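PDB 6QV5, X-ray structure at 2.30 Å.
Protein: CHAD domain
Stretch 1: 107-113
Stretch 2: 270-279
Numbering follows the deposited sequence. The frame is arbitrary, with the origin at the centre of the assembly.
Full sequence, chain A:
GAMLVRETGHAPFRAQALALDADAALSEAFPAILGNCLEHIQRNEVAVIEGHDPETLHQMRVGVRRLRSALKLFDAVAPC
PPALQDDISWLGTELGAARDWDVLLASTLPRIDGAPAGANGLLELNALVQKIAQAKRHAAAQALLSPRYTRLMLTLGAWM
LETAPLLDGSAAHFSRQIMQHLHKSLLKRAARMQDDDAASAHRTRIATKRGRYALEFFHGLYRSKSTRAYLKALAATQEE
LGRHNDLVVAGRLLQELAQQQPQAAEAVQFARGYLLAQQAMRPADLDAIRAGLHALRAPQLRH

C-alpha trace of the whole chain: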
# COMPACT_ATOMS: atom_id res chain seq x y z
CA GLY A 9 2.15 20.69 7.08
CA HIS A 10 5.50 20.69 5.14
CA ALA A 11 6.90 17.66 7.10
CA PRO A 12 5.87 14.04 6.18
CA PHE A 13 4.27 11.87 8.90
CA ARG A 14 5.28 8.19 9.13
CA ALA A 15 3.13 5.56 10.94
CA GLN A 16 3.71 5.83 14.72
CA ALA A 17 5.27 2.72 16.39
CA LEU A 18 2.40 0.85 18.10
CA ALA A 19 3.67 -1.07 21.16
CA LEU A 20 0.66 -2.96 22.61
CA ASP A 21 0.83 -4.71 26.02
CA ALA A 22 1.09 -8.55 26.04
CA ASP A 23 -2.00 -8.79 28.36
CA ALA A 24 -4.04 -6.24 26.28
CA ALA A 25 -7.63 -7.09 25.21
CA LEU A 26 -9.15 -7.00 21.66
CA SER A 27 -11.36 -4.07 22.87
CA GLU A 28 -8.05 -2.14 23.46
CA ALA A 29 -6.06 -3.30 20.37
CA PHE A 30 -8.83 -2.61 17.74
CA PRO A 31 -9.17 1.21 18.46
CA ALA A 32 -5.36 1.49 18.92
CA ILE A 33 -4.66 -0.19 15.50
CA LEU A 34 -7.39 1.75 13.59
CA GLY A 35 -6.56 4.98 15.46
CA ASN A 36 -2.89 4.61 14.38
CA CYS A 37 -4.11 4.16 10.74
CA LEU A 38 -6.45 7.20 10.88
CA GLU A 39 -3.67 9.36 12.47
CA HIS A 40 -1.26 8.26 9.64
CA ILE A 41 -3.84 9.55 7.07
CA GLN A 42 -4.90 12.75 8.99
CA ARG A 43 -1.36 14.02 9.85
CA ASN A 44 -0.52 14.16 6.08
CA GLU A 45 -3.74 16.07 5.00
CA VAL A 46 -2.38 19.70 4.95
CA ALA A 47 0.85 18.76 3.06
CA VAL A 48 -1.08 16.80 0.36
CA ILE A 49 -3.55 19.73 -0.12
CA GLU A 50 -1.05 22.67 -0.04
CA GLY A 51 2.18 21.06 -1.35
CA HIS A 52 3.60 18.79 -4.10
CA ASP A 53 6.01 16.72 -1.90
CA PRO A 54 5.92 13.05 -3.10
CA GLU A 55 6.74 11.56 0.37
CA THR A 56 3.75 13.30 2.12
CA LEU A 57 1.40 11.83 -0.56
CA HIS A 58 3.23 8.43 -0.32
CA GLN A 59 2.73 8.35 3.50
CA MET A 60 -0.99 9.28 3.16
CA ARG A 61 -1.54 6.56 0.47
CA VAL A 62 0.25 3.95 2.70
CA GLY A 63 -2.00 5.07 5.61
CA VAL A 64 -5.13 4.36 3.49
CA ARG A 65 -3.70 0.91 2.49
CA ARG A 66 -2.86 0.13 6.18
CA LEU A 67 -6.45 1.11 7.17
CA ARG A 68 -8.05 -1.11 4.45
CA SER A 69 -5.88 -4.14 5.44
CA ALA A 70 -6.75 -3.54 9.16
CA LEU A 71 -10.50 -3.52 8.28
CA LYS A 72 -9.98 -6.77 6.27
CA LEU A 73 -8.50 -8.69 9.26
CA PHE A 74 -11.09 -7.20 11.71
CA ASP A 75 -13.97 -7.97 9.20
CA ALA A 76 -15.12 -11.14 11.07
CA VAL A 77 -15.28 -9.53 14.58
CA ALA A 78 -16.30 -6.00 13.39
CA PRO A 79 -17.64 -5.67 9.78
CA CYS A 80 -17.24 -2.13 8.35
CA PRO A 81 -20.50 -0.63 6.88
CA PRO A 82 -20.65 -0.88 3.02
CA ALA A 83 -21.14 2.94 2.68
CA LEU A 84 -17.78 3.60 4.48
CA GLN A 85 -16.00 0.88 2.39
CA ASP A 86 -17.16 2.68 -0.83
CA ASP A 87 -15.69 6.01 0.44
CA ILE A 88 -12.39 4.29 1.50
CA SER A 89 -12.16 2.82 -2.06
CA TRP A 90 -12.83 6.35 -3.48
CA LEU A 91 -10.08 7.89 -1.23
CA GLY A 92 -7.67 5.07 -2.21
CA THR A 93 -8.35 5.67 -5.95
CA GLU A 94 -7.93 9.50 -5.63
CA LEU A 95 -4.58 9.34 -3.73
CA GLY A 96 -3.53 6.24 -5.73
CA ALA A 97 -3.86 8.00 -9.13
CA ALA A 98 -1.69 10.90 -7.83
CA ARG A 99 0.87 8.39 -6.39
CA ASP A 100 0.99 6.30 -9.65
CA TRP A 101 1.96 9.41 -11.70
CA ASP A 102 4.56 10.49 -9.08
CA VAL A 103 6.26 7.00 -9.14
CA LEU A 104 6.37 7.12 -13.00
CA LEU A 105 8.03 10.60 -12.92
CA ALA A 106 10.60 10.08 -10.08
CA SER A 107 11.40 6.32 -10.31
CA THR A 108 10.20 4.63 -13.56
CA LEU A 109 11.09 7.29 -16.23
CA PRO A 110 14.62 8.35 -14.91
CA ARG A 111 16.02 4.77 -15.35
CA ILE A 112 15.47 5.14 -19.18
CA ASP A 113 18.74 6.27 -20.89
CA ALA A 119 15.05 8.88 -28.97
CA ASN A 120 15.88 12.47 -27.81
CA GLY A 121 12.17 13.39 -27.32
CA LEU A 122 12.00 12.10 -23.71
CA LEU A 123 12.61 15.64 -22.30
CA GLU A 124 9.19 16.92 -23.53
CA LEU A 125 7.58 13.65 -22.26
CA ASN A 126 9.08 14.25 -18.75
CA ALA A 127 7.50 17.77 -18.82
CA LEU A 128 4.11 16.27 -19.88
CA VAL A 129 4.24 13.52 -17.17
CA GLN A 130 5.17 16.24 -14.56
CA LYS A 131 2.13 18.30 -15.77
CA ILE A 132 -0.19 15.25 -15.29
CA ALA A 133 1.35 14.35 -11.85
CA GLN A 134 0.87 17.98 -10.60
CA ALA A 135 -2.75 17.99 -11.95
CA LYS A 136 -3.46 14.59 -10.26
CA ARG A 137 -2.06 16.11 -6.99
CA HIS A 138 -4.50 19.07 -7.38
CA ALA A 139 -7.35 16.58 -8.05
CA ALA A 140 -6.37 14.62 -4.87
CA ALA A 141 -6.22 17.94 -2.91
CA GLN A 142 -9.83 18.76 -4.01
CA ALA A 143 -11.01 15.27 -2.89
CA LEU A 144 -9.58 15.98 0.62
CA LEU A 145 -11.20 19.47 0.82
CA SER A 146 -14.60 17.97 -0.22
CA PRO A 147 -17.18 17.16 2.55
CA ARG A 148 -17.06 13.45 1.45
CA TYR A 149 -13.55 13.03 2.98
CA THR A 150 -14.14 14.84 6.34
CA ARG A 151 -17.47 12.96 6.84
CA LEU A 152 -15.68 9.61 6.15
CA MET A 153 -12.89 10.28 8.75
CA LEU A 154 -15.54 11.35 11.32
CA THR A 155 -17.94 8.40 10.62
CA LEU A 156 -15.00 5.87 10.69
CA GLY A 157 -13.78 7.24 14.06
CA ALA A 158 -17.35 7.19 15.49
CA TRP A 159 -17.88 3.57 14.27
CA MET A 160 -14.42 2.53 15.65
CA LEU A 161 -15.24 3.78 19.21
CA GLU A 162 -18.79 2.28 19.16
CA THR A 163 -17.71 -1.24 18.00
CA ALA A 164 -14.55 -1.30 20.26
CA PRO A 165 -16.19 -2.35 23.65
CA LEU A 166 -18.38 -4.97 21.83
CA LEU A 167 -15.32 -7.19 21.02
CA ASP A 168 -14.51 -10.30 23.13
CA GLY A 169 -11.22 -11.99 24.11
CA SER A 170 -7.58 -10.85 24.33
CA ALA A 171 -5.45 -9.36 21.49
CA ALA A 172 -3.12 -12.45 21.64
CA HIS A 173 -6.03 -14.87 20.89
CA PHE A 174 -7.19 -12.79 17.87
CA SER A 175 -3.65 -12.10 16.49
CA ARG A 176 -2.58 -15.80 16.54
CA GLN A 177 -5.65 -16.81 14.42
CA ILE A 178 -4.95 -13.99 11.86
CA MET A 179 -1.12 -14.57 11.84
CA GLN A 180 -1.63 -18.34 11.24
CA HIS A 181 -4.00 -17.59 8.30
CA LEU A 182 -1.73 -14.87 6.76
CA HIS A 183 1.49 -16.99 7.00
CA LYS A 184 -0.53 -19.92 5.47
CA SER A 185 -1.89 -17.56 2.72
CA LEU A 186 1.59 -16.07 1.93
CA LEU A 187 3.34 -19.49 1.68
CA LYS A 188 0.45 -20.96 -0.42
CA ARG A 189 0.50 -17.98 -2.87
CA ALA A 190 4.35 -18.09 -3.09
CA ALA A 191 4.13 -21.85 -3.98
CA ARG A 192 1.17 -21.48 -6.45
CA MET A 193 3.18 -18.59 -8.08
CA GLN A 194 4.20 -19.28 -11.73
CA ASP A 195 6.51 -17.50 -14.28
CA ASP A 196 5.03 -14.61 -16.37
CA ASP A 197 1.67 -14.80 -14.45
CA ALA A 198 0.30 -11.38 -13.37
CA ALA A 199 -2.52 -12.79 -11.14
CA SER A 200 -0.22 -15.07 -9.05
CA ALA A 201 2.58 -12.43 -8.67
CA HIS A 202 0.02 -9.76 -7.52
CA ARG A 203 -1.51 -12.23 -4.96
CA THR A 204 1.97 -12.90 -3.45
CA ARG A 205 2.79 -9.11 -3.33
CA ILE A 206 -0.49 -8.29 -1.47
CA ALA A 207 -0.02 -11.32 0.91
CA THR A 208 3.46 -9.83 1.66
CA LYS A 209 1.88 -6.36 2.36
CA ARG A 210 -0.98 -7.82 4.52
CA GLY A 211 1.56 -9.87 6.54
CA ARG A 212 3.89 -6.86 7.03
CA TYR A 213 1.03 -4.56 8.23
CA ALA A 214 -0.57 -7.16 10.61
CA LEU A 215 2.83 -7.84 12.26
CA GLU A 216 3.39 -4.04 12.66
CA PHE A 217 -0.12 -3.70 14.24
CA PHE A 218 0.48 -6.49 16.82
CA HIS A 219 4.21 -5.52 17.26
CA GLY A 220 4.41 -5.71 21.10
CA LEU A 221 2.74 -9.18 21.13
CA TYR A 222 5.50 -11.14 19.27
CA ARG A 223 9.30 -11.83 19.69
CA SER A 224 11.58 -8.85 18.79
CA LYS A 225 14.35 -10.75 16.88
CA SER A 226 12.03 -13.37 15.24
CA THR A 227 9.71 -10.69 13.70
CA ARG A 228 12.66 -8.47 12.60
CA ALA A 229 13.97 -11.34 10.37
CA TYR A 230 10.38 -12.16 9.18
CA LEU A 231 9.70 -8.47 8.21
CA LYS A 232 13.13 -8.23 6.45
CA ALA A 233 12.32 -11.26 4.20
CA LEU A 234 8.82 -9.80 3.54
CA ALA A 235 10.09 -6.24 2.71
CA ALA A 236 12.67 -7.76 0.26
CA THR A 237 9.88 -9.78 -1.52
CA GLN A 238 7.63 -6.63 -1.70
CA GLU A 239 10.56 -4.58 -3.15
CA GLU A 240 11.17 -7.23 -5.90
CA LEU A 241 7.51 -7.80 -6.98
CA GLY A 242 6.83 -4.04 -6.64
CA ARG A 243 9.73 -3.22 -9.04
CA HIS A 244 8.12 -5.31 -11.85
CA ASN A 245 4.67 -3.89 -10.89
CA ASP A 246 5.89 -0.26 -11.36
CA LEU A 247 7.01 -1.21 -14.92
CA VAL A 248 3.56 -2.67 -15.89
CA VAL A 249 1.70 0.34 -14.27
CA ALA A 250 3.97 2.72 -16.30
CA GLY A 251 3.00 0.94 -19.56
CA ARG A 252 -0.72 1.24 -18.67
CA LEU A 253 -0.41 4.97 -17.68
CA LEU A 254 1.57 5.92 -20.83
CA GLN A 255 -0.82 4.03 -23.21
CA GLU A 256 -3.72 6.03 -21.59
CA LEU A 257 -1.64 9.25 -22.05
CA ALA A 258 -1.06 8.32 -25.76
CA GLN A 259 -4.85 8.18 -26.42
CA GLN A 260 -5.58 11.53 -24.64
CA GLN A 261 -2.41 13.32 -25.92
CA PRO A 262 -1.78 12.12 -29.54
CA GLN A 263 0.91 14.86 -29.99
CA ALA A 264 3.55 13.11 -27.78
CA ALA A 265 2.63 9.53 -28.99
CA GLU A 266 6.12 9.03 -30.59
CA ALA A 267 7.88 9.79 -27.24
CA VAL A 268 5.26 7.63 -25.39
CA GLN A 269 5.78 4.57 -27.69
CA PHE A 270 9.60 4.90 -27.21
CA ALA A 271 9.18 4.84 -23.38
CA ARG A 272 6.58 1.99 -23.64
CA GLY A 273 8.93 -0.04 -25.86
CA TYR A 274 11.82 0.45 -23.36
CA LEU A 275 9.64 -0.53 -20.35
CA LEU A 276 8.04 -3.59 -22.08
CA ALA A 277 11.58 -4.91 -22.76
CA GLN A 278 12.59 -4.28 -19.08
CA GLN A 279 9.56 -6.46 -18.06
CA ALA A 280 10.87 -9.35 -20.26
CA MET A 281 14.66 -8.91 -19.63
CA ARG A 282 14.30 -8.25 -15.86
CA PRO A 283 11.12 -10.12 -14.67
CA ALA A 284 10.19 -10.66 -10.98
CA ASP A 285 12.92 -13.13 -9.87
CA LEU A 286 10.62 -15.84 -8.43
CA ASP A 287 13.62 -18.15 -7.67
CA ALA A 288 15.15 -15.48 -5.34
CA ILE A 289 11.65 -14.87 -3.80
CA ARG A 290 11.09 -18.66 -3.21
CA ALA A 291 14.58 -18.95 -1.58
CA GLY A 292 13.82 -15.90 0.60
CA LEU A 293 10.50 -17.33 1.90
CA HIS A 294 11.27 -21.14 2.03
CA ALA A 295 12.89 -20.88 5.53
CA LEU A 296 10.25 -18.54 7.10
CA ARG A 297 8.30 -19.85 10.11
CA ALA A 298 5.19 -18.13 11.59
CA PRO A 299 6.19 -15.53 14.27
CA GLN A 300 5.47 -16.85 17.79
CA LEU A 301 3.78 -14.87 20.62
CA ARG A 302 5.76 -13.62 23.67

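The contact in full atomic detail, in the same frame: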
# COMPACT_ATOMS: atom_id res chain seq x y z
N SER A 107 10.73 7.62 -10.35
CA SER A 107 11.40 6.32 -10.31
C SER A 107 11.43 5.54 -11.63
O SER A 107 12.48 5.00 -11.97
CB SER A 107 10.79 5.46 -9.20
OG SER A 107 11.38 4.17 -9.12
N THR A 108 10.30 5.44 -12.34
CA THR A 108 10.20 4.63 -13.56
C THR A 108 10.80 5.30 -14.81
O THR A 108 11.51 4.61 -15.55
CB THR A 108 8.76 4.17 -13.80
OG1 THR A 108 8.05 4.15 -12.56
CG2 THR A 108 8.70 2.79 -14.43
N LEU A 109 10.54 6.59 -15.06
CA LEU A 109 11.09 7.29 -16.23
C LEU A 109 12.60 7.61 -16.12
O LEU A 109 13.27 7.47 -17.14
CB LEU A 109 10.30 8.56 -16.59
CG LEU A 109 9.02 8.35 -17.39
CD1 LEU A 109 8.08 9.52 -17.21
CD2 LEU A 109 9.30 8.16 -18.87
N PRO A 110 13.18 8.03 -14.95
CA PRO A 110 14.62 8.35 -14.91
C PRO A 110 15.59 7.20 -15.22
O PRO A 110 16.73 7.48 -15.61
CB PRO A 110 14.83 8.89 -13.49
CG PRO A 110 13.48 9.32 -13.04
CD PRO A 110 12.56 8.30 -13.64
N ARG A 111 15.16 5.93 -15.07
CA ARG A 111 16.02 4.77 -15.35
C ARG A 111 16.11 4.45 -16.86
O ARG A 111 16.81 3.51 -17.25
CB ARG A 111 15.64 3.54 -14.50
CG ARG A 111 14.20 3.04 -14.61
CD ARG A 111 13.91 1.90 -13.64
NE ARG A 111 13.93 2.34 -12.24
CZ ARG A 111 13.92 1.53 -11.19
NH1 ARG A 111 13.89 0.21 -11.36
NH2 ARG A 111 13.94 2.02 -9.96
N ILE A 112 15.44 5.26 -17.71
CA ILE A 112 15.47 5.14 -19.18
C ILE A 112 16.57 6.08 -19.69
O ILE A 112 16.48 7.30 -19.49
CB ILE A 112 14.08 5.44 -19.82
CG1 ILE A 112 12.96 4.55 -19.21
CG2 ILE A 112 14.13 5.30 -21.36
CD1 ILE A 112 11.52 5.07 -19.40
N ASP A 113 17.60 5.52 -20.35
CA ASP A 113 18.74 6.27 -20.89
C ASP A 113 18.40 6.94 -22.22
O ASP A 113 17.89 6.30 -23.14
CB ASP A 113 19.97 5.37 -21.02
N PHE A 270 8.18 5.13 -27.47
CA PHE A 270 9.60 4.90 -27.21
C PHE A 270 9.80 4.45 -25.76
O PHE A 270 10.54 3.49 -25.52
CB PHE A 270 10.43 6.17 -27.51
CG PHE A 270 11.93 5.96 -27.39
CD1 PHE A 270 12.68 5.51 -28.47
CD2 PHE A 270 12.59 6.22 -26.19
CE1 PHE A 270 14.06 5.31 -28.35
CE2 PHE A 270 13.96 6.01 -26.07
CZ PHE A 270 14.69 5.56 -27.15
N ALA A 271 9.13 5.14 -24.81
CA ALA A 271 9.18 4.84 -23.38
C ALA A 271 8.50 3.49 -23.11
O ALA A 271 9.03 2.70 -22.34
CB ALA A 271 8.49 5.94 -22.59
N ARG A 272 7.35 3.23 -23.77
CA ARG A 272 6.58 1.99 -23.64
C ARG A 272 7.35 0.79 -24.16
O ARG A 272 7.29 -0.28 -23.56
CB ARG A 272 5.21 2.11 -24.34
CG ARG A 272 4.18 2.89 -23.54
CD ARG A 272 2.78 2.77 -24.10
NE ARG A 272 2.20 1.45 -23.86
CZ ARG A 272 1.94 0.55 -24.80
NH1 ARG A 272 2.20 0.83 -26.08
NH2 ARG A 272 1.43 -0.62 -24.49
N GLY A 273 8.09 0.98 -25.26
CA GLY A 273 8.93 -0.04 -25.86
C GLY A 273 10.07 -0.43 -24.94
O GLY A 273 10.33 -1.62 -24.74
N TYR A 274 10.71 0.59 -24.32
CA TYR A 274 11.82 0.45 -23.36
C TYR A 274 11.37 -0.29 -22.10
O TYR A 274 12.09 -1.16 -21.62
CB TYR A 274 12.39 1.83 -23.00
CG TYR A 274 13.77 1.80 -22.37
CD1 TYR A 274 14.91 2.08 -23.12
CD2 TYR A 274 13.93 1.53 -21.01
CE1 TYR A 274 16.18 2.06 -22.54
CE2 TYR A 274 15.19 1.50 -20.42
CZ TYR A 274 16.31 1.77 -21.19
OH TYR A 274 17.56 1.75 -20.61
N LEU A 275 10.19 0.07 -21.57
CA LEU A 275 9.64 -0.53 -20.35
C LEU A 275 9.12 -1.95 -20.55
O LEU A 275 9.27 -2.77 -19.65
CB LEU A 275 8.57 0.38 -19.72
CG LEU A 275 9.06 1.73 -19.18
CD1 LEU A 275 7.94 2.73 -19.10
CD2 LEU A 275 9.76 1.57 -17.84
N LEU A 276 8.54 -2.25 -21.74
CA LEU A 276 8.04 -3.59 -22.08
C LEU A 276 9.20 -4.58 -22.17
O LEU A 276 9.04 -5.74 -21.78
CB LEU A 276 7.26 -3.56 -23.41
CG LEU A 276 6.37 -4.77 -23.69
CD1 LEU A 276 4.94 -4.52 -23.21
CD2 LEU A 276 6.37 -5.12 -25.16
N ALA A 277 10.37 -4.12 -22.66
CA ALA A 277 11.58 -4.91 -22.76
C ALA A 277 12.15 -5.18 -21.36
O ALA A 277 12.57 -6.30 -21.10
CB ALA A 277 12.61 -4.21 -23.63
N GLN A 278 12.12 -4.17 -20.46
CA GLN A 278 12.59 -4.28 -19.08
C GLN A 278 11.77 -5.31 -18.28
O GLN A 278 12.31 -5.94 -17.37
CB GLN A 278 12.56 -2.91 -18.37
CG GLN A 278 13.74 -2.01 -18.72
CD GLN A 278 13.73 -0.74 -17.90
OE1 GLN A 278 12.87 0.13 -18.05
NE2 GLN A 278 14.71 -0.60 -17.02
N GLN A 279 10.48 -5.49 -18.65
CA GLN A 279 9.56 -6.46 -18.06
C GLN A 279 9.96 -7.89 -18.46
O GLN A 279 9.81 -8.81 -17.66
CB GLN A 279 8.11 -6.19 -18.52
CG GLN A 279 7.44 -5.02 -17.82
CD GLN A 279 6.07 -4.71 -18.40
OE1 GLN A 279 5.16 -5.54 -18.38
NE2 GLN A 279 5.90 -3.51 -18.92

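Packing of a turn against a helix in the CHAD domain. Residues 270-279 are helical throughout, within a longer helix, and their backbone is tied by regular i to i+4 hydrogen bonds such as Tyr274 N to Phe270 O (3.1 Å) and Gln278 N to Tyr274 O (3.2 Å). Against this rod lies the segment 107-113, which leaves a helix and folds through a type I beta turn from Leu109 to Ile112, with Ile112 N bonded to Leu109 O at 3.1 Å. The backbones come closest at Ile112 and Tyr274, whose CA atoms are 7.3 Å apart, a spacing that leaves room for side chains between them. No hydrogen bond crosses among the atoms modelled, so the 384 Å² buried, both sides summed, rests mainly on van der Waals packing.

Ile112, at the end of the turn, covers the most surface. Its CG2 sits over one face of the Tyr274 ring, 3.6 Å from the centroid and 11° off the ring normal, a CH-pi contact in which a methyl group meets the pi cloud nearly head on. Its CG1 also reaches Tyr274 CD2 at 3.6 Å. The other end of the side chain, CD1, extends to Leu275 CG (4.2 Å) and Ala271 CB (4.5 Å), so one isoleucine touches three residues of the helix. Ala271 and Tyr274 direct their CA-to-CB bonds toward the turn; Ala271, small and buried, also meets Leu109, with Leu109 CD2 4.4 Å from Ala271 CB.

Tyr274, in the t rotamer at chi1, runs its ring along Ile112 and brings its hydroxyl near the backbone that flanks Ile112 in sequence. Tyr274 OH lies 3.9 Å from Arg111 O and 3.8 Å from Asp113 N, polar neighbours too distant to bond it.

Leu275 gives the helix its second large apolar surface. Its CA-to-CB bond points sideways, but with chi1 in m and chi2 in t the end of the side chain comes nearer the other stretch, and there Leu275 CD2 packs 3.8 Å from Thr108 CG2, just before the turn. The methyl of the threonine thus serves the apolar contact, while its hydroxyl is hydrogen-bonded elsewhere in the structure.

Arg111 braces its own stretch: Arg111 NE donates to Ser107 O at 3.0 Å, linking the side chain back to the preceding helical segment. Its aliphatic part lies beside Gln278, a looser contact at the exposed margin of a largely apolar interface.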